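Local coordinates for glycosyl hydrolase, family 31/fibronectin type III domain protein (Clostridium perfringens, PDB 4LKS) that binds galactose through a family 32 carbohydrate-binding module, a calcium-containing beta-sandwich that probably helps the parent glycoside hydrolase hold on to galactose-bearing glycans, at residues A31-D36 with H53-A58; G90-Y95 with K155-A160; N86-H91 with L149-N154. One frame throughout, in Å; residues are numbered along the deposited sequence.

Contact 1 of 3, residues A31-D36 with H53-A58; sequences ATSEAD and HSAYQA. With GAL (beta-D-galactopyranose), chain D.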
loop_
_atom_site.group_PDB
_atom_site.type_symbol
_atom_site.label_atom_id
_atom_site.label_comp_id
_atom_site.label_asym_id
_atom_site.label_seq_id
_atom_site.Cartn_x
_atom_site.Cartn_y
_atom_site.Cartn_z
ATOM N N ALA A 31 -5.340 -10.328 -0.999
ATOM C CA ALA A 31 -4.229 -10.079 -0.102
ATOM C C ALA A 31 -3.736 -11.409 0.431
ATOM O O ALA A 31 -4.504 -12.368 0.520
ATOM C CB ALA A 31 -4.641 -9.166 1.050
ATOM N N THR A 32 -2.462 -11.458 0.793
ATOM C CA THR A 32 -1.859 -12.698 1.278
ATOM C C THR A 32 -2.632 -13.230 2.479
ATOM O O THR A 32 -2.904 -14.437 2.591
ATOM C CB THR A 32 -0.427 -12.458 1.703
ATOM O OG1 THR A 32 0.288 -11.803 0.644
ATOM C CG2 THR A 32 0.248 -13.777 2.034
ATOM N N SER A 33 -2.987 -12.321 3.377
ATOM C CA SER A 33 -3.760 -12.676 4.552
ATOM C C SER A 33 -4.426 -11.429 5.104
ATOM O O SER A 33 -4.091 -10.306 4.699
ATOM C CB SER A 33 -2.871 -13.333 5.604
ATOM O OG SER A 33 -1.847 -12.470 6.054
ATOM N N GLU A 34 -5.369 -11.633 6.019
ATOM C CA GLU A 34 -6.114 -10.556 6.654
ATOM C C GLU A 34 -6.342 -10.962 8.105
ATOM O O GLU A 34 -6.606 -12.129 8.391
ATOM C CB GLU A 34 -7.463 -10.351 5.958
ATOM C CG GLU A 34 -7.376 -9.926 4.491
ATOM C CD GLU A 34 -8.671 -10.172 3.747
ATOM O OE1 GLU A 34 -8.962 -11.347 3.430
ATOM O OE2 GLU A 34 -9.415 -9.202 3.493
ATOM N N ALA A 35 -6.228 -10.006 9.019
ATOM C CA ALA A 35 -6.449 -10.262 10.441
ATOM C C ALA A 35 -7.704 -9.562 10.913
ATOM O O ALA A 35 -8.028 -8.476 10.434
ATOM C CB ALA A 35 -5.280 -9.772 11.250
ATOM N N ASP A 36 -8.393 -10.177 11.870
ATOM C CA ASP A 36 -9.473 -9.502 12.587
ATOM C C ASP A 36 -10.529 -8.987 11.608
ATOM O O ASP A 36 -10.980 -9.743 10.746
ATOM C CB ASP A 36 -8.886 -8.389 13.457
ATOM C CG ASP A 36 -7.814 -8.897 14.399
ATOM O OD1 ASP A 36 -7.932 -10.059 14.848
ATOM O OD2 ASP A 36 -6.865 -8.145 14.698
ATOM N N HIS A 53 -4.817 -5.275 7.507
ATOM C CA HIS A 53 -3.730 -5.772 8.344
ATOM C C HIS A 53 -3.564 -7.248 8.031
ATOM O O HIS A 53 -4.548 -7.988 7.982
ATOM C CB HIS A 53 -4.089 -5.581 9.826
ATOM C CG HIS A 53 -2.931 -5.689 10.774
ATOM N ND1 HIS A 53 -2.185 -6.838 10.929
ATOM C CD2 HIS A 53 -2.430 -4.796 11.666
ATOM C CE1 HIS A 53 -1.259 -6.643 11.855
ATOM N NE2 HIS A 53 -1.394 -5.414 12.321
ATOM N N SER A 54 -2.329 -7.673 7.784
ATOM C CA SER A 54 -2.073 -9.072 7.475
ATOM C C SER A 54 -2.090 -9.889 8.772
ATOM O O SER A 54 -2.087 -9.328 9.877
ATOM C CB SER A 54 -0.745 -9.233 6.701
ATOM O OG SER A 54 0.391 -8.878 7.470
ATOM N N ALA A 55 -2.120 -11.208 8.634
ATOM C CA ALA A 55 -2.204 -12.094 9.801
ATOM C C ALA A 55 -0.967 -11.971 10.684
ATOM O O ALA A 55 0.133 -11.703 10.199
ATOM C CB ALA A 55 -2.427 -13.534 9.360
ATOM N N TYR A 56 -1.141 -12.165 11.994
ATOM C CA TYR A 56 -0.046 -11.931 12.930
ATOM C C TYR A 56 0.112 -13.032 13.973
ATOM O O TYR A 56 0.596 -12.790 15.080
ATOM C CB TYR A 56 -0.167 -10.560 13.607
ATOM C CG TYR A 56 -1.475 -10.280 14.315
ATOM C CD1 TYR A 56 -1.670 -10.656 15.639
ATOM C CD2 TYR A 56 -2.497 -9.600 13.672
ATOM C CE1 TYR A 56 -2.855 -10.378 16.293
ATOM C CE2 TYR A 56 -3.680 -9.319 14.310
ATOM C CZ TYR A 56 -3.861 -9.714 15.618
ATOM O OH TYR A 56 -5.051 -9.421 16.244
ATOM N N GLN A 57 -0.281 -14.242 13.599
ATOM C CA GLN A 57 0.005 -15.402 14.432
ATOM C C GLN A 57 1.495 -15.718 14.385
ATOM O O GLN A 57 2.201 -15.245 13.500
ATOM C CB GLN A 57 -0.841 -16.596 14.001
ATOM C CG GLN A 57 -2.327 -16.356 14.211
ATOM C CD GLN A 57 -2.619 -15.710 15.556
ATOM O OE1 GLN A 57 -2.203 -16.209 16.604
ATOM N NE2 GLN A 57 -3.325 -14.584 15.532
ATOM N N ALA A 58 1.969 -16.510 15.344
ATOM C CA ALA A 58 3.400 -16.751 15.508
ATOM C C ALA A 58 4.095 -17.214 14.226
ATOM O O ALA A 58 5.242 -16.849 13.968
ATOM C CB ALA A 58 3.636 -17.745 16.635
HETATM C C1 GAL D . -2.411 -5.483 18.282
HETATM C C2 GAL D . -3.128 -4.688 17.173
HETATM C C3 GAL D . -3.427 -5.582 15.980
HETATM C C4 GAL D . -2.118 -6.214 15.478
HETATM C C5 GAL D . -1.475 -6.978 16.618
HETATM C C6 GAL D . -0.103 -7.560 16.272
HETATM O O1 GAL D . -2.023 -4.640 19.333
HETATM O O2 GAL D . -4.373 -4.133 17.613
HETATM O O3 GAL D . -3.986 -4.820 14.914
HETATM O O4 GAL D . -1.220 -5.191 15.053
HETATM O O5 GAL D . -1.241 -6.108 17.752
HETATM O O6 GAL D . 0.425 -8.320 17.352
#
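The phenol oxygen of Tyr56 gives its hydrogen to the carboxylate of Asp36, with Tyr56 OH 2.7 Å from Asp36 OD2. The oxygen receives it on its syn lone pair and lies at the edge of the ring, near the ring plane. The carboxylate and ring planes stand 69° apart. The bond probably steadies the end of the ring.

One face of the Tyr56 ring carries the galactose. GAL C5 sits 3.6 Å above the ring plane, over its centre, and GAL C6 touches Tyr56 CD1. This is CH-pi packing of a sugar on an aromatic platform. Ala35 CB is 3.5 Å from Tyr56 CE2 of the same ring.

His53 reaches the sugar from another direction. With CG anti to the backbone N (chi1 -164°), its ring lies between Ser54 O and the sugar. His53 NE2 and GAL O4 are hydrogen-bonded at 2.7 Å, and either could be the donor. On the other ring nitrogen, His53 ND1 donates to Ser54 O at 2.7 Å, within the ring plane. This bond fixes the rotation of the imidazole, so the backbone positions a sugar-binding group.

Two further bonds join the loops. Ala55 N points almost straight at Ser33 OG (2.9 Å, 173°). Ala35 N donates to His53 O, which also receives a CA-H...O contact from Glu34 CA.

Segment 31-36 leaves strand 26-31, at the edge of the five-stranded sheet. Segment 53-58 leaves strand 52-53, at the edge of the four-stranded sheet. The contact therefore ties loops from both sheets, and Ser54 OG bonds to Ala157 N just before strand 158-166.

Contact 2 of 3, residues G90-Y95 with K155-A160; sequences GHVTEY and KYASAA. With CA (calcium ion), chain C; GAL (beta-D-galactopyranose), chain D.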
loop_
_atom_site.group_PDB
_atom_site.type_symbol
_atom_site.label_atom_id
_atom_site.label_comp_id
_atom_site.label_asym_id
_atom_site.label_seq_id
_atom_site.Cartn_x
_atom_site.Cartn_y
_atom_site.Cartn_z
ATOM N N GLY A 90 2.505 -2.706 11.828
ATOM C CA GLY A 90 2.388 -3.001 10.416
ATOM C C GLY A 90 2.882 -1.898 9.502
ATOM O O GLY A 90 2.762 -2.043 8.296
ATOM N N HIS A 91 3.427 -0.812 10.055
ATOM C CA HIS A 91 3.999 0.261 9.227
ATOM C C HIS A 91 5.012 -0.304 8.237
ATOM O O HIS A 91 5.981 -0.959 8.633
ATOM C CB HIS A 91 4.681 1.320 10.090
ATOM C CG HIS A 91 3.739 2.305 10.709
ATOM N ND1 HIS A 91 4.162 3.523 11.192
ATOM C CD2 HIS A 91 2.399 2.267 10.898
ATOM C CE1 HIS A 91 3.124 4.196 11.656
ATOM N NE2 HIS A 91 2.043 3.455 11.491
ATOM N N VAL A 92 4.797 -0.061 6.950
ATOM C CA VAL A 92 5.661 -0.631 5.917
ATOM C C VAL A 92 6.894 0.245 5.711
ATOM O O VAL A 92 6.781 1.460 5.505
ATOM C CB VAL A 92 4.897 -0.782 4.591
ATOM C CG1 VAL A 92 5.840 -1.227 3.487
ATOM C CG2 VAL A 92 3.733 -1.778 4.765
ATOM N N THR A 93 8.081 -0.359 5.776
ATOM C CA THR A 93 9.315 0.417 5.605
ATOM C C THR A 93 10.098 0.067 4.337
ATOM O O THR A 93 10.945 0.843 3.901
ATOM C CB THR A 93 10.250 0.320 6.842
ATOM O OG1 THR A 93 10.891 -0.962 6.860
ATOM C CG2 THR A 93 9.463 0.512 8.131
ATOM N N GLU A 94 9.831 -1.103 3.762
ATOM C CA GLU A 94 10.405 -1.489 2.475
ATOM C C GLU A 94 9.300 -2.159 1.666
ATOM O O GLU A 94 8.551 -3.000 2.188
ATOM C CB GLU A 94 11.614 -2.438 2.624
ATOM C CG GLU A 94 12.422 -2.578 1.323
ATOM C CD GLU A 94 13.440 -3.715 1.325
ATOM O OE1 GLU A 94 13.434 -4.553 2.246
ATOM O OE2 GLU A 94 14.235 -3.776 0.363
ATOM N N TYR A 95 9.180 -1.779 0.396
ATOM C CA TYR A 95 8.074 -2.232 -0.443
ATOM C C TYR A 95 8.541 -2.591 -1.855
ATOM O O TYR A 95 9.650 -2.223 -2.295
ATOM C CB TYR A 95 6.979 -1.144 -0.525
ATOM C CG TYR A 95 7.525 0.118 -1.160
ATOM C CD1 TYR A 95 7.576 0.253 -2.546
ATOM C CD2 TYR A 95 8.047 1.142 -0.387
ATOM C CE1 TYR A 95 8.129 1.376 -3.144
ATOM C CE2 TYR A 95 8.604 2.283 -0.980
ATOM C CZ TYR A 95 8.634 2.385 -2.361
ATOM O OH TYR A 95 9.188 3.487 -2.982
ATOM N N LYS A 155 7.043 -8.845 10.501
ATOM C CA LYS A 155 6.158 -10.002 10.520
ATOM C C LYS A 155 4.809 -9.745 9.861
ATOM O O LYS A 155 4.262 -10.625 9.209
ATOM C CB LYS A 155 5.945 -10.503 11.954
ATOM C CG LYS A 155 5.521 -11.969 12.019
ATOM C CD LYS A 155 4.045 -12.122 12.353
ATOM C CE LYS A 155 3.859 -12.642 13.765
ATOM N NZ LYS A 155 4.516 -11.777 14.789
ATOM N N TYR A 156 4.267 -8.545 10.053
ATOM C CA TYR A 156 2.946 -8.216 9.518
ATOM C C TYR A 156 2.936 -6.800 8.953
ATOM O O TYR A 156 3.746 -5.953 9.345
ATOM C CB TYR A 156 1.854 -8.388 10.590
ATOM C CG TYR A 156 2.254 -7.890 11.964
ATOM C CD1 TYR A 156 2.184 -6.536 12.298
ATOM C CD2 TYR A 156 2.702 -8.777 12.937
ATOM C CE1 TYR A 156 2.559 -6.091 13.559
ATOM C CE2 TYR A 156 3.074 -8.334 14.191
ATOM C CZ TYR A 156 2.996 -7.001 14.499
ATOM O OH TYR A 156 3.376 -6.591 15.757
ATOM N N ALA A 157 2.011 -6.553 8.026
ATOM C CA ALA A 157 1.898 -5.252 7.376
ATOM C C ALA A 157 0.496 -4.703 7.573
ATOM O O ALA A 157 -0.469 -5.456 7.710
ATOM C CB ALA A 157 2.171 -5.385 5.904
ATOM N N SER A 158 0.384 -3.381 7.557
ATOM C CA SER A 158 -0.925 -2.744 7.550
ATOM C C SER A 158 -0.890 -1.546 6.617
ATOM O O SER A 158 0.179 -1.079 6.234
ATOM C CB SER A 158 -1.354 -2.323 8.958
ATOM O OG SER A 158 -0.432 -1.418 9.540
ATOM N N ALA A 159 -2.067 -1.072 6.239
ATOM C CA ALA A 159 -2.171 0.113 5.402
ATOM C C ALA A 159 -3.528 0.707 5.657
ATOM O O ALA A 159 -4.527 -0.009 5.585
ATOM C CB ALA A 159 -2.042 -0.259 3.940
ATOM N N ALA A 160 -3.570 2.008 5.942
ATOM C CA ALA A 160 -4.848 2.706 6.074
ATOM C C ALA A 160 -5.398 3.111 4.706
ATOM O O ALA A 160 -6.600 3.016 4.465
ATOM C CB ALA A 160 -4.705 3.916 6.968
HETATM CA CA CA C . -8.865 2.710 4.992
HETATM C C1 GAL D . -2.411 -5.483 18.282
HETATM C C2 GAL D . -3.128 -4.688 17.173
HETATM C C3 GAL D . -3.427 -5.582 15.980
HETATM C C4 GAL D . -2.118 -6.214 15.478
HETATM C C5 GAL D . -1.475 -6.978 16.618
HETATM C C6 GAL D . -0.103 -7.560 16.272
HETATM O O1 GAL D . -2.023 -4.640 19.333
HETATM O O2 GAL D . -4.373 -4.133 17.613
HETATM O O3 GAL D . -3.986 -4.820 14.914
HETATM O O4 GAL D . -1.220 -5.191 15.053
HETATM O O5 GAL D . -1.241 -6.108 17.752
HETATM O O6 GAL D . 0.425 -8.320 17.352
#
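Tyr156 brings the edge of its ring to the backbone of Gly90, with Tyr156 CE1 3.8 Å from Gly90 N. At the far end of the ring, Tyr156 CZ comes within 3.6 Å of GAL C6, an approach without a polar bond. The carbonyl oxygen, Tyr156 O, receives a CA-H...O contact from Gly90 CA (3.4 Å, 159° at the hydrogen).

Ala157 makes the next such contact in the other direction, from its CA to Gly90 O. Its methyl group packs on Val92 CG2, 4.1 Å from Ala157 CB.

Ser158 supplies the conventional bond. Ser158 N donates to Gly90 O at 2.8 Å. Ser158 OG lies 3.4 Å from Gly90 CA and bonds to Asn89 O. The hydroxyl thus packs closely on the Gly90 backbone, where there is no side chain in its way.

Further on, Ala160 O binds the calcium ion at 2.4 Å, together with atoms of Asn42, Asp45, Asp47 and Thr50.

One short run thus joins two sites, with a pocket tyrosine near its start and a calcium ligand at its end. This arrangement fits the beta-sandwich of the F5/8 type C family, whose loops carry the sugar site.

Contact 3 of 3, residues N86-H91 with L149-N154; sequences NSRNGH and LGDTNN. With GAL (beta-D-galactopyranose), chain D.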
loop_
_atom_site.group_PDB
_atom_site.type_symbol
_atom_site.label_atom_id
_atom_site.label_comp_id
_atom_site.label_asym_id
_atom_site.label_seq_id
_atom_site.Cartn_x
_atom_site.Cartn_y
_atom_site.Cartn_z
ATOM N N ASN A 86 -3.392 5.037 14.381
ATOM C CA ASN A 86 -3.471 4.874 15.836
ATOM C C ASN A 86 -2.403 3.953 16.417
ATOM O O ASN A 86 -2.318 3.782 17.636
ATOM C CB ASN A 86 -4.855 4.360 16.244
ATOM C CG ASN A 86 -5.123 2.945 15.751
ATOM O OD1 ASN A 86 -4.614 2.532 14.709
ATOM N ND2 ASN A 86 -5.928 2.198 16.499
ATOM N N SER A 87 -1.592 3.360 15.550
ATOM C CA SER A 87 -0.616 2.364 15.972
ATOM C C SER A 87 0.446 2.195 14.899
ATOM O O SER A 87 0.165 2.363 13.717
ATOM C CB SER A 87 -1.309 1.020 16.218
ATOM O OG SER A 87 -0.364 -0.029 16.342
ATOM N N ARG A 88 1.665 1.858 15.313
ATOM C CA ARG A 88 2.752 1.611 14.375
ATOM C C ARG A 88 2.718 0.188 13.844
ATOM O O ARG A 88 3.503 -0.174 12.960
ATOM C CB ARG A 88 4.095 1.864 15.051
ATOM C CG ARG A 88 4.295 1.109 16.370
ATOM C CD ARG A 88 5.120 -0.168 16.210
ATOM N NE ARG A 88 5.221 -0.908 17.471
ATOM C CZ ARG A 88 6.338 -1.040 18.185
ATOM N NH1 ARG A 88 7.472 -0.496 17.765
ATOM N NH2 ARG A 88 6.323 -1.728 19.319
ATOM N N ASN A 89 1.812 -0.622 14.381
ATOM C CA ASN A 89 1.789 -2.029 14.020
ATOM C C ASN A 89 1.478 -2.255 12.546
ATOM O O ASN A 89 0.354 -2.020 12.077
ATOM C CB ASN A 89 0.842 -2.821 14.921
ATOM C CG ASN A 89 1.490 -3.231 16.226
ATOM O OD1 ASN A 89 2.623 -2.853 16.514
ATOM N ND2 ASN A 89 0.761 -3.996 17.033
ATOM N N GLY A 90 2.505 -2.706 11.828
ATOM C CA GLY A 90 2.388 -3.001 10.416
ATOM C C GLY A 90 2.882 -1.898 9.502
ATOM O O GLY A 90 2.762 -2.043 8.296
ATOM N N HIS A 91 3.427 -0.812 10.055
ATOM C CA HIS A 91 3.999 0.261 9.227
ATOM C C HIS A 91 5.012 -0.304 8.237
ATOM O O HIS A 91 5.981 -0.959 8.633
ATOM C CB HIS A 91 4.681 1.320 10.090
ATOM C CG HIS A 91 3.739 2.305 10.709
ATOM N ND1 HIS A 91 4.162 3.523 11.192
ATOM C CD2 HIS A 91 2.399 2.267 10.898
ATOM C CE1 HIS A 91 3.124 4.196 11.656
ATOM N NE2 HIS A 91 2.043 3.455 11.491
ATOM N N LEU A 149 7.306 -2.463 10.615
ATOM C CA LEU A 149 7.480 -2.208 12.044
ATOM C C LEU A 149 6.309 -2.781 12.824
ATOM O O LEU A 149 5.239 -3.041 12.270
ATOM C CB LEU A 149 7.575 -0.713 12.311
ATOM C CG LEU A 149 8.675 0.039 11.573
ATOM C CD1 LEU A 149 8.590 1.522 11.855
ATOM C CD2 LEU A 149 10.052 -0.495 11.918
ATOM N N GLY A 150 6.507 -2.981 14.122
ATOM C CA GLY A 150 5.434 -3.488 14.959
ATOM C C GLY A 150 5.981 -3.939 16.297
ATOM O O GLY A 150 7.193 -3.891 16.514
ATOM N N ASP A 151 5.091 -4.373 17.187
ATOM C CA ASP A 151 5.516 -4.944 18.466
ATOM C C ASP A 151 6.516 -6.057 18.202
ATOM O O ASP A 151 7.468 -6.250 18.957
ATOM C CB ASP A 151 4.315 -5.462 19.250
ATOM C CG ASP A 151 3.397 -4.349 19.687
ATOM O OD1 ASP A 151 3.916 -3.276 20.065
ATOM O OD2 ASP A 151 2.161 -4.543 19.647
ATOM N N THR A 152 6.290 -6.778 17.110
ATOM C CA THR A 152 7.338 -7.574 16.498
ATOM C C THR A 152 7.575 -6.966 15.119
ATOM O O THR A 152 6.620 -6.745 14.371
ATOM C CB THR A 152 6.928 -9.040 16.344
ATOM O OG1 THR A 152 6.492 -9.553 17.611
ATOM C CG2 THR A 152 8.106 -9.864 15.852
ATOM N N ASN A 153 8.830 -6.672 14.798
ATOM C CA ASN A 153 9.161 -6.119 13.485
ATOM C C ASN A 153 9.195 -7.200 12.410
ATOM O O ASN A 153 9.412 -8.379 12.705
ATOM C CB ASN A 153 10.507 -5.384 13.530
ATOM C CG ASN A 153 10.468 -4.146 14.400
ATOM O OD1 ASN A 153 9.502 -3.387 14.373
ATOM N ND2 ASN A 153 11.524 -3.931 15.179
ATOM N N ASN A 154 8.959 -6.791 11.162
ATOM C CA ASN A 154 9.117 -7.664 10.006
ATOM C C ASN A 154 8.280 -8.943 10.023
ATOM O O ASN A 154 8.743 -10.001 9.596
ATOM C CB ASN A 154 10.603 -7.995 9.786
ATOM C CG ASN A 154 11.424 -6.771 9.509
ATOM O OD1 ASN A 154 10.981 -5.862 8.809
ATOM N ND2 ASN A 154 12.631 -6.729 10.057
HETATM C C1 GAL D . -2.411 -5.483 18.282
HETATM C C2 GAL D . -3.128 -4.688 17.173
HETATM C C3 GAL D . -3.427 -5.582 15.980
HETATM C C4 GAL D . -2.118 -6.214 15.478
HETATM C C5 GAL D . -1.475 -6.978 16.618
HETATM C C6 GAL D . -0.103 -7.560 16.272
HETATM O O1 GAL D . -2.023 -4.640 19.333
HETATM O O2 GAL D . -4.373 -4.133 17.613
HETATM O O3 GAL D . -3.986 -4.820 14.914
HETATM O O4 GAL D . -1.220 -5.191 15.053
HETATM O O5 GAL D . -1.241 -6.108 17.752
HETATM O O6 GAL D . 0.425 -8.320 17.352
HETATM O O HOH W 1 2.881 -1.178 19.131
#
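Gly90 and His91 pair with Leu149 through the backbone. Gly90 N donates to Leu149 O, and Leu149 N donates to His91 O, both at 2.8 Å. Arg88 to His91 form a type II beta turn, with Gly90 at its third position.

Asn89, at the second position of the turn, extends its amide to Asp151. Asn89 OD1 accepts from Asp151 N at 3.0 Å, with the donor above the amide carbonyl plane. Asn89 ND2 donates to Asp151 OD2 at 3.0 Å, nearly in the amide plane. The amide and carboxylate planes are 83° apart. Asn89 ND2 also donates to GAL O4 at 3.0 Å and weakly to GAL O5.

Arg88 bends at chi2 (99°) and lays one guanidinium face over the Gly150 peptide. Gly150 O lies 3.4 Å above the guanidinium plane of Arg88, over its centre. Arg88 NH2 forms a salt bridge with Asp151 OD1 (3.0 Å), near the guanidinium plane and on the anti side of the carboxylate. A water links Arg88 NE, Asn89 OD1 and Asp151 OD1.

Asp151 is thus a second-shell residue. Its carboxylate takes one N-H of Asn89 ND2, which probably fixes the amide and leaves the other toward the sugar. Arg88 probably offsets part of the negative charge.

Overall arrangement
All three contacts touch one galactose in a single beta-sandwich domain. Contact 1 comes first along the chain. Contacts 2 and 3 follow and share Gly90 and His91. Their centres are about 7 Å apart, while the centre of contact 1 lies about 11 Å from that of contact 2 and about 13 Å from that of contact 3. Contact 2 touches both others through Tyr156: its ring packs on Tyr56 of contact 1, and its hydroxyl bonds to Thr152 N in the 149-154 loop. His53 of contact 1 also packs against Asn89 of contact 3. Loops from both sheets therefore build the pocket. Arg84, after strand 73-82, completes it, and strand 158-166 connects this end to the calcium site.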